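Local coordinates for twitching motility protein PilT (Aquifex aeolicus, PDB 2EYU), which probably acts as the ATP-driven motor that retracts type IV pili and so powers twitching motility, at residues Leu11-His22 against Thr40-Ile49; Leu110-Arg118 against Ile145-Val154. The protein carries 1 engineered substitution. One frame throughout, in Å; residues are numbered along the deposited sequence.

Contact 1 (Leu11-His22 against Thr40-Ile49)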
loop_
_atom_site.group_PDB
_atom_site.type_symbol
_atom_site.label_atom_id
_atom_site.label_comp_id
_atom_site.label_asym_id
_atom_site.label_seq_id
_atom_site.Cartn_x
_atom_site.Cartn_y
_atom_site.Cartn_z
ATOM N N LEU A 11 6.603 -8.773 -10.437
ATOM C CA LEU A 11 6.090 -8.713 -9.069
ATOM C C LEU A 11 4.990 -9.720 -8.809
ATOM O O LEU A 11 4.800 -10.248 -7.711
ATOM C CB LEU A 11 5.600 -7.287 -8.787
ATOM C CG LEU A 11 6.214 -6.548 -7.599
ATOM C CD1 LEU A 11 7.727 -6.690 -7.551
ATOM C CD2 LEU A 11 5.838 -5.072 -7.636
ATOM N N GLY A 12 4.173 -10.060 -9.817
ATOM C CA GLY A 12 3.100 -11.004 -9.501
ATOM C C GLY A 12 1.860 -10.241 -9.046
ATOM O O GLY A 12 0.913 -10.828 -8.536
ATOM N N LEU A 13 1.901 -8.928 -9.237
ATOM C CA LEU A 13 0.796 -8.031 -8.959
ATOM C C LEU A 13 0.160 -7.630 -10.287
ATOM O O LEU A 13 0.855 -7.564 -11.304
ATOM C CB LEU A 13 1.270 -6.790 -8.198
ATOM C CG LEU A 13 1.791 -7.059 -6.781
ATOM C CD1 LEU A 13 2.778 -5.977 -6.376
ATOM C CD2 LEU A 13 0.626 -7.166 -5.804
ATOM N N PRO A 14 -1.131 -7.374 -10.318
ATOM C CA PRO A 14 -1.788 -7.046 -11.590
ATOM C C PRO A 14 -1.685 -5.560 -11.932
ATOM O O PRO A 14 -1.544 -4.703 -11.060
ATOM C CB PRO A 14 -3.232 -7.460 -11.338
ATOM C CG PRO A 14 -3.294 -7.972 -9.940
ATOM C CD PRO A 14 -2.102 -7.399 -9.215
ATOM N N ASP A 15 -1.747 -5.319 -13.232
ATOM C CA ASP A 15 -1.632 -4.072 -13.944
ATOM C C ASP A 15 -2.329 -2.906 -13.259
ATOM O O ASP A 15 -1.769 -1.807 -13.199
ATOM C CB ASP A 15 -2.222 -4.194 -15.360
ATOM C CG ASP A 15 -1.710 -5.362 -16.172
ATOM O OD1 ASP A 15 -2.392 -5.750 -17.152
ATOM O OD2 ASP A 15 -0.631 -5.905 -15.854
ATOM N N LYS A 16 -3.540 -3.061 -12.744
ATOM C CA LYS A 16 -4.208 -1.876 -12.214
ATOM C C LYS A 16 -3.460 -1.230 -11.046
ATOM O O LYS A 16 -3.726 -0.062 -10.747
ATOM C CB LYS A 16 -5.644 -2.216 -11.780
ATOM C CG LYS A 16 -5.980 -1.685 -10.399
ATOM C CD LYS A 16 -7.480 -1.779 -10.127
ATOM C CE LYS A 16 -8.146 -0.410 -10.199
ATOM N NZ LYS A 16 -7.853 0.282 -11.496
ATOM N N VAL A 17 -2.557 -1.935 -10.381
ATOM C CA VAL A 17 -1.811 -1.341 -9.266
ATOM C C VAL A 17 -0.875 -0.259 -9.781
ATOM O O VAL A 17 -0.677 0.806 -9.193
ATOM C CB VAL A 17 -1.009 -2.408 -8.506
ATOM C CG1 VAL A 17 0.025 -1.756 -7.605
ATOM C CG2 VAL A 17 -1.925 -3.312 -7.694
ATOM N N LEU A 18 -0.243 -0.540 -10.915
ATOM C CA LEU A 18 0.621 0.444 -11.573
ATOM C C LEU A 18 -0.155 1.628 -12.128
ATOM O O LEU A 18 0.346 2.742 -12.343
ATOM C CB LEU A 18 1.379 -0.281 -12.694
ATOM C CG LEU A 18 2.816 0.115 -13.010
ATOM C CD1 LEU A 18 3.685 0.212 -11.769
ATOM C CD2 LEU A 18 3.419 -0.879 -14.001
ATOM N N GLU A 19 -1.450 1.493 -12.406
ATOM C CA GLU A 19 -2.186 2.672 -12.884
ATOM C C GLU A 19 -2.267 3.752 -11.821
ATOM O O GLU A 19 -2.474 4.935 -12.087
ATOM C CB GLU A 19 -3.606 2.248 -13.230
ATOM C CG GLU A 19 -3.833 1.677 -14.618
ATOM C CD GLU A 19 -5.262 1.139 -14.671
ATOM O OE1 GLU A 19 -6.109 1.752 -13.982
ATOM O OE2 GLU A 19 -5.495 0.135 -15.369
ATOM N N LEU A 20 -2.123 3.279 -10.580
ATOM C CA LEU A 20 -2.142 4.130 -9.404
ATOM C C LEU A 20 -1.041 5.170 -9.508
ATOM O O LEU A 20 -1.143 6.331 -9.123
ATOM C CB LEU A 20 -1.958 3.322 -8.116
ATOM C CG LEU A 20 -3.163 2.539 -7.581
ATOM C CD1 LEU A 20 -3.905 1.809 -8.676
ATOM C CD2 LEU A 20 -2.701 1.569 -6.496
ATOM N N CYS A 21 0.094 4.752 -10.075
ATOM C CA CYS A 21 1.172 5.717 -10.208
ATOM C C CYS A 21 0.804 6.857 -11.159
ATOM O O CYS A 21 1.527 7.858 -11.187
ATOM C CB CYS A 21 2.425 5.050 -10.768
ATOM S SG CYS A 21 2.897 3.652 -9.693
ATOM N N HIS A 22 -0.252 6.694 -11.957
ATOM C CA HIS A 22 -0.633 7.815 -12.822
ATOM C C HIS A 22 -1.571 8.753 -12.091
ATOM O O HIS A 22 -2.003 9.765 -12.656
ATOM C CB HIS A 22 -1.258 7.261 -14.108
ATOM C CG HIS A 22 -0.177 6.752 -15.026
ATOM N ND1 HIS A 22 -0.134 5.479 -15.525
ATOM C CD2 HIS A 22 0.906 7.383 -15.529
ATOM C CE1 HIS A 22 0.931 5.332 -16.299
ATOM N NE2 HIS A 22 1.586 6.481 -16.321
ATOM N N THR A 40 10.081 -3.582 -1.668
ATOM C CA THR A 40 10.377 -3.992 -3.034
ATOM C C THR A 40 9.237 -3.615 -3.976
ATOM O O THR A 40 9.439 -3.226 -5.135
ATOM C CB THR A 40 10.624 -5.511 -3.114
ATOM O OG1 THR A 40 11.837 -5.831 -2.431
ATOM C CG2 THR A 40 10.795 -5.933 -4.564
ATOM N N THR A 41 7.990 -3.722 -3.505
ATOM C CA THR A 41 6.865 -3.299 -4.346
ATOM C C THR A 41 6.908 -1.792 -4.564
ATOM O O THR A 41 6.936 -1.305 -5.684
ATOM C CB THR A 41 5.545 -3.749 -3.705
ATOM O OG1 THR A 41 5.601 -5.185 -3.731
ATOM C CG2 THR A 41 4.277 -3.343 -4.466
ATOM N N ILE A 42 6.925 -1.061 -3.466
ATOM C CA ILE A 42 7.108 0.380 -3.479
ATOM C C ILE A 42 8.190 0.852 -4.424
ATOM O O ILE A 42 8.090 1.781 -5.236
ATOM C CB ILE A 42 7.479 0.759 -2.019
ATOM C CG1 ILE A 42 6.223 0.944 -1.163
ATOM C CG2 ILE A 42 8.409 1.950 -1.985
ATOM C CD1 ILE A 42 5.045 1.274 -2.073
ATOM N N ALA A 43 9.339 0.175 -4.335
ATOM C CA ALA A 43 10.497 0.613 -5.121
ATOM C C ALA A 43 10.289 0.343 -6.603
ATOM O O ALA A 43 10.687 1.114 -7.494
ATOM C CB ALA A 43 11.720 -0.062 -4.520
ATOM N N SER A 44 9.652 -0.786 -6.915
ATOM C CA SER A 44 9.351 -1.113 -8.298
ATOM C C SER A 44 8.344 -0.122 -8.895
ATOM O O SER A 44 8.460 0.227 -10.078
ATOM C CB SER A 44 8.787 -2.523 -8.437
ATOM O OG SER A 44 8.204 -2.641 -9.744
HETATM N N MSE A 45 7.370 0.299 -8.099
HETATM C CA MSE A 45 6.355 1.262 -8.535
HETATM C C MSE A 45 6.938 2.651 -8.654
HETATM O O MSE A 45 6.681 3.404 -9.602
HETATM C CB MSE A 45 5.176 1.352 -7.567
HETATM C CG MSE A 45 4.336 0.116 -7.377
HETATM SE SE MSE A 45 2.942 0.318 -6.057
HETATM C CE MSE A 45 2.051 1.675 -7.113
ATOM N N ILE A 46 7.762 3.103 -7.712
ATOM C CA ILE A 46 8.395 4.404 -7.903
ATOM C C ILE A 46 9.358 4.388 -9.076
ATOM O O ILE A 46 9.491 5.321 -9.873
ATOM C CB ILE A 46 9.129 4.807 -6.608
ATOM C CG1 ILE A 46 8.192 5.140 -5.439
ATOM C CG2 ILE A 46 10.106 5.945 -6.858
ATOM C CD1 ILE A 46 8.996 5.342 -4.162
ATOM N N ASP A 47 10.105 3.288 -9.235
ATOM C CA ASP A 47 11.057 3.260 -10.341
ATOM C C ASP A 47 10.362 3.273 -11.707
ATOM O O ASP A 47 11.013 3.714 -12.651
ATOM C CB ASP A 47 11.986 2.042 -10.285
ATOM C CG ASP A 47 13.170 2.227 -11.224
ATOM O OD1 ASP A 47 13.333 1.386 -12.131
ATOM O OD2 ASP A 47 13.915 3.215 -11.058
ATOM N N TYR A 48 9.117 2.826 -11.786
ATOM C CA TYR A 48 8.266 2.991 -12.950
ATOM C C TYR A 48 8.089 4.476 -13.233
ATOM O O TYR A 48 8.227 4.934 -14.365
ATOM C CB TYR A 48 6.871 2.384 -12.771
ATOM C CG TYR A 48 5.902 2.674 -13.907
ATOM C CD1 TYR A 48 6.015 2.106 -15.158
ATOM C CD2 TYR A 48 4.845 3.561 -13.708
ATOM C CE1 TYR A 48 5.127 2.380 -16.190
ATOM C CE2 TYR A 48 3.956 3.845 -14.722
ATOM C CZ TYR A 48 4.091 3.260 -15.966
ATOM O OH TYR A 48 3.187 3.561 -16.952
ATOM N N ILE A 49 7.734 5.180 -12.161
ATOM C CA ILE A 49 7.553 6.621 -12.288
ATOM C C ILE A 49 8.840 7.204 -12.849
ATOM O O ILE A 49 8.779 7.842 -13.898
ATOM C CB ILE A 49 7.181 7.256 -10.937
ATOM C CG1 ILE A 49 6.016 6.575 -10.217
ATOM C CG2 ILE A 49 6.891 8.725 -11.132
ATOM C CD1 ILE A 49 5.838 6.982 -8.768
#
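The helix after the probable P-loop, residues 38-52, is covered here by the N-terminal segment 11-22, with Leu18 lying on the Tyr48 ring and Cys21 on Met45. Leu18 CG sits 4.1 Å from the centroid of the Tyr48 ring and 11° off its normal, so the branch point of the leucine lies over the ring centre in a CH-pi contact. Leu18 CD1 meets the base of the ring at Tyr48 CG, 3.9 Å away. With CG opposite the backbone N (chi1 173°), the ring reaches out from helix 38-52 to lie against Leu18 and beside His22. His22 CE1 comes to the rim of the Tyr48 ring in its plane, and the two ring planes stand at 82°. Met45, a selenomethionine, is bent at its last torsion, with CE folded round SE. This brings Met45 CE to 3.4 Å from Cys21 SG and 3.5 Å from Val17 O. Its SE lies 3.9 Å from Val17 CG1, the two side chains crossing at about a right angle. Cys21 CB adds a contact of 3.9 Å to Ile49 CG1. In the P-loop NTPase fold this helix packs on the central, largely parallel sheet: Met45 and Ile49 also touch Phe127 of strand 125-130, and Val17 meets Ile166 of strand 162-171, so segment 11-22 and helix 38-52 lie side by side on one face of the sheet. Near the start of segment 40-49, Leu13 CD1 meets Thr41 CG2 tip to tip at 3.6 Å, and Leu11 CD2 lies 3.9 Å from Thr41 CA and close to Ser44 CB. Thr41 OG1, placed opposite the carbonyl carbon, lies against the same two leucines and hydrogen-bonds to Gln168.

Contact 2 (Leu110-Arg118 against Ile145-Val154)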
loop_
_atom_site.group_PDB
_atom_site.type_symbol
_atom_site.label_atom_id
_atom_site.label_comp_id
_atom_site.label_asym_id
_atom_site.label_seq_id
_atom_site.Cartn_x
_atom_site.Cartn_y
_atom_site.Cartn_z
ATOM N N LEU A 110 1.516 9.765 15.019
ATOM C CA LEU A 110 0.459 10.718 14.730
ATOM C C LEU A 110 0.972 11.850 13.853
ATOM O O LEU A 110 0.395 12.218 12.827
ATOM C CB LEU A 110 -0.085 11.244 16.063
ATOM C CG LEU A 110 -1.465 11.903 15.969
ATOM C CD1 LEU A 110 -2.307 11.119 14.973
ATOM C CD2 LEU A 110 -2.110 12.014 17.338
ATOM N N GLU A 111 2.106 12.444 14.247
ATOM C CA GLU A 111 2.579 13.602 13.492
ATOM C C GLU A 111 2.872 13.254 12.038
ATOM O O GLU A 111 2.558 14.053 11.150
ATOM C CB GLU A 111 3.818 14.209 14.165
ATOM C CG GLU A 111 3.657 14.361 15.673
ATOM C CD GLU A 111 4.898 13.973 16.454
ATOM O OE1 GLU A 111 5.862 14.771 16.478
ATOM O OE2 GLU A 111 4.918 12.865 17.043
ATOM N N THR A 112 3.478 12.102 11.787
ATOM C CA THR A 112 3.870 11.687 10.451
ATOM C C THR A 112 2.625 11.455 9.603
ATOM O O THR A 112 2.476 11.920 8.483
ATOM C CB THR A 112 4.629 10.347 10.417
ATOM O OG1 THR A 112 5.856 10.463 11.132
ATOM C CG2 THR A 112 4.961 9.987 8.966
ATOM N N VAL A 113 1.739 10.679 10.222
ATOM C CA VAL A 113 0.474 10.339 9.592
ATOM C C VAL A 113 -0.345 11.574 9.223
ATOM O O VAL A 113 -0.919 11.682 8.136
ATOM C CB VAL A 113 -0.372 9.490 10.557
ATOM C CG1 VAL A 113 -1.718 9.227 9.898
ATOM C CG2 VAL A 113 0.301 8.179 10.903
ATOM N N GLU A 114 -0.430 12.518 10.161
ATOM C CA GLU A 114 -1.178 13.750 9.900
ATOM C C GLU A 114 -0.498 14.525 8.787
ATOM O O GLU A 114 -1.098 15.107 7.878
ATOM C CB GLU A 114 -1.308 14.620 11.150
ATOM C CG GLU A 114 -2.650 15.306 11.294
ATOM C CD GLU A 114 -3.093 16.094 10.081
ATOM O OE1 GLU A 114 -3.631 15.500 9.118
ATOM O OE2 GLU A 114 -2.920 17.332 10.083
ATOM N N THR A 115 0.835 14.543 8.796
ATOM C CA THR A 115 1.434 15.294 7.687
ATOM C C THR A 115 1.201 14.551 6.379
ATOM O O THR A 115 0.951 15.183 5.351
ATOM C CB THR A 115 2.933 15.562 7.883
ATOM O OG1 THR A 115 3.163 16.179 9.155
ATOM C CG2 THR A 115 3.416 16.550 6.833
ATOM N N ALA A 116 1.276 13.218 6.394
ATOM C CA ALA A 116 1.050 12.484 5.167
ATOM C C ALA A 116 -0.318 12.801 4.548
ATOM O O ALA A 116 -0.398 12.916 3.330
ATOM C CB ALA A 116 1.081 10.980 5.383
ATOM N N LEU A 117 -1.335 12.861 5.389
ATOM C CA LEU A 117 -2.707 13.142 4.962
ATOM C C LEU A 117 -2.806 14.521 4.340
ATOM O O LEU A 117 -3.526 14.758 3.374
ATOM C CB LEU A 117 -3.688 13.086 6.129
ATOM C CG LEU A 117 -4.238 11.750 6.600
ATOM C CD1 LEU A 117 -3.901 11.486 8.064
ATOM C CD2 LEU A 117 -5.750 11.707 6.428
ATOM N N ARG A 118 -2.071 15.487 4.906
ATOM C CA ARG A 118 -2.258 16.821 4.307
ATOM C C ARG A 118 -1.545 16.854 2.957
ATOM O O ARG A 118 -2.088 17.400 1.984
ATOM C CB ARG A 118 -1.796 17.943 5.230
ATOM C CG ARG A 118 -2.738 18.174 6.409
ATOM C CD ARG A 118 -3.667 19.361 6.188
ATOM N NE ARG A 118 -5.073 18.959 6.179
ATOM C CZ ARG A 118 -5.762 18.686 7.281
ATOM N NH1 ARG A 118 -7.036 18.324 7.212
ATOM N NH2 ARG A 118 -5.152 18.774 8.466
ATOM N N ILE A 145 -5.185 5.668 15.338
ATOM C CA ILE A 145 -4.049 6.280 16.049
ATOM C C ILE A 145 -4.447 7.677 16.498
ATOM O O ILE A 145 -3.826 8.205 17.410
ATOM C CB ILE A 145 -2.810 6.265 15.160
ATOM C CG1 ILE A 145 -2.959 7.036 13.852
ATOM C CG2 ILE A 145 -2.406 4.817 14.887
ATOM C CD1 ILE A 145 -2.522 6.256 12.633
ATOM N N PHE A 146 -5.481 8.250 15.887
ATOM C CA PHE A 146 -5.975 9.578 16.233
ATOM C C PHE A 146 -6.869 9.648 17.458
ATOM O O PHE A 146 -7.480 8.660 17.851
ATOM C CB PHE A 146 -6.767 10.116 15.022
ATOM C CG PHE A 146 -5.814 10.623 13.950
ATOM C CD1 PHE A 146 -5.313 9.758 12.996
ATOM C CD2 PHE A 146 -5.424 11.946 13.908
ATOM C CE1 PHE A 146 -4.450 10.206 12.025
ATOM C CE2 PHE A 146 -4.560 12.399 12.933
ATOM C CZ PHE A 146 -4.068 11.529 11.992
ATOM N N PRO A 147 -6.965 10.805 18.108
ATOM C CA PRO A 147 -7.902 10.923 19.233
ATOM C C PRO A 147 -9.342 10.800 18.732
ATOM O O PRO A 147 -9.634 11.278 17.634
ATOM C CB PRO A 147 -7.650 12.318 19.803
ATOM C CG PRO A 147 -6.404 12.806 19.158
ATOM C CD PRO A 147 -6.199 12.032 17.885
ATOM N N LEU A 148 -10.148 10.154 19.548
ATOM C CA LEU A 148 -11.520 9.764 19.329
ATOM C C LEU A 148 -12.250 10.854 18.533
ATOM O O LEU A 148 -12.792 10.572 17.468
ATOM C CB LEU A 148 -12.235 9.505 20.656
ATOM C CG LEU A 148 -12.724 8.086 20.915
ATOM C CD1 LEU A 148 -11.803 7.372 21.901
ATOM C CD2 LEU A 148 -14.157 8.076 21.429
ATOM N N ASN A 149 -12.210 12.049 19.075
ATOM C CA ASN A 149 -12.832 13.265 18.565
ATOM C C ASN A 149 -12.329 13.664 17.187
ATOM O O ASN A 149 -12.900 14.534 16.514
ATOM C CB ASN A 149 -12.595 14.391 19.577
ATOM C CG ASN A 149 -11.265 14.304 20.299
ATOM O OD1 ASN A 149 -10.994 13.425 21.129
ATOM N ND2 ASN A 149 -10.418 15.280 19.963
ATOM N N GLN A 150 -11.252 13.028 16.730
ATOM C CA GLN A 150 -10.712 13.319 15.414
ATOM C C GLN A 150 -10.879 12.185 14.416
ATOM O O GLN A 150 -10.477 12.359 13.262
ATOM C CB GLN A 150 -9.211 13.638 15.525
ATOM C CG GLN A 150 -8.947 14.962 16.232
ATOM C CD GLN A 150 -7.667 15.599 15.714
ATOM O OE1 GLN A 150 -7.492 16.817 15.789
ATOM N NE2 GLN A 150 -6.778 14.768 15.178
ATOM N N GLN A 151 -11.455 11.044 14.799
ATOM C CA GLN A 151 -11.449 9.916 13.891
ATOM C C GLN A 151 -12.521 10.034 12.822
ATOM O O GLN A 151 -12.211 9.643 11.696
ATOM C CB GLN A 151 -11.624 8.600 14.659
ATOM C CG GLN A 151 -10.547 8.507 15.741
ATOM C CD GLN A 151 -10.713 7.194 16.508
ATOM O OE1 GLN A 151 -9.856 6.866 17.326
ATOM N NE2 GLN A 151 -11.803 6.493 16.262
ATOM N N GLU A 152 -13.714 10.539 13.141
ATOM C CA GLU A 152 -14.666 10.787 12.042
ATOM C C GLU A 152 -14.026 11.605 10.922
ATOM O O GLU A 152 -14.148 11.297 9.730
ATOM C CB GLU A 152 -15.906 11.514 12.565
ATOM C CG GLU A 152 -16.749 12.095 11.437
ATOM C CD GLU A 152 -18.033 11.323 11.227
ATOM O OE1 GLU A 152 -17.996 10.303 10.511
ATOM O OE2 GLU A 152 -19.074 11.739 11.774
ATOM N N GLN A 153 -13.286 12.627 11.329
ATOM C CA GLN A 153 -12.507 13.489 10.451
ATOM C C GLN A 153 -11.562 12.700 9.548
ATOM O O GLN A 153 -11.722 12.688 8.328
ATOM C CB GLN A 153 -11.714 14.514 11.264
ATOM C CG GLN A 153 -11.512 15.804 10.472
ATOM C CD GLN A 153 -10.713 16.853 11.213
ATOM O OE1 GLN A 153 -11.070 17.287 12.304
ATOM N NE2 GLN A 153 -9.600 17.244 10.600
ATOM N N VAL A 154 -10.577 12.041 10.128
ATOM C CA VAL A 154 -9.662 11.145 9.432
ATOM C C VAL A 154 -10.358 10.112 8.599
ATOM O O VAL A 154 -9.931 9.821 7.473
ATOM C CB VAL A 154 -8.835 10.337 10.476
ATOM C CG1 VAL A 154 -7.763 9.536 9.755
ATOM C CG2 VAL A 154 -8.267 11.261 11.522
#
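Phe146 is pressed between Leu110 and Val154, and the tight half of this contact is measured by how closely its two faces are covered. Leu110 CD1 stands 3.3 Å from the ring centroid, 13° off the normal, a close CH-pi contact over the centre of one face. On the opposite face, Val154 CG2 of the same segment as the ring lies 3.5 Å above the plane, displaced toward the rim. The edge is filled by helix 110-121: Val113 CG1 is 3.6 Å from Phe146 CE1, and Glu114 CG lies in the ring plane, 3.8 Å from Phe146 CE2. Val113 can serve two partners, since CG1, trans to the main-chain nitrogen (chi1 177°), goes to the phenylalanine while CG2 meets Ile145 CD1 tip to tip at 3.8 Å. Helix 110-121 links strands 101-104 and 125-130 of the parallel part of the sheet in a beta-alpha-beta unit of the P-loop NTPase fold, and the ring comes from the turn joining helix 135-144 to helix 151-161. On its other flanks the helix meets helix 87-97 through Thr112 and Thr115, whereas Val154 also leans on Ile142 and Val143 of helix 135-144. Packing thins toward Pro147 and toward Gln153. Pro147 CD, on an exposed residue, merely approaches Leu110 CD2. Leu117 CD1 still meets Phe146 CZ at 3.9 Å, but Leu117 CD2 is 4.5 Å from Val154 CG1. Farther out, on the solvent side, Arg118 NH1 and Gln153 NE2 remain 4.4 Å apart, with the amide nitrogen near the guanidinium plane at its edge. The arginine is paired instead within its own helix, its NH2 forming a salt bridge with Glu114 OE2, a partner one turn earlier.

Contact 1 comes first along the chain and is complete before contact 2 begins. Their centres are about 26 Å apart, their nearest atoms about 13 Å, and they lie on opposite sides of the chain's centre without touching. The mixed central sheet relates them: helix 38-52 joins strand 26-31 to strand 56-61, helix 110-121 joins strand 101-104 to strand 125-130, and these two crossovers run in opposite directions across the strand order. Right-handed crossovers would then place the helices on opposite faces. Strand 125-130 receives side chains of contact 1 and directly follows the helix of contact 2. The two contacts thus probably fasten outer elements to opposite faces of one P-loop NTPase-type core, consistent with a motor ATPase.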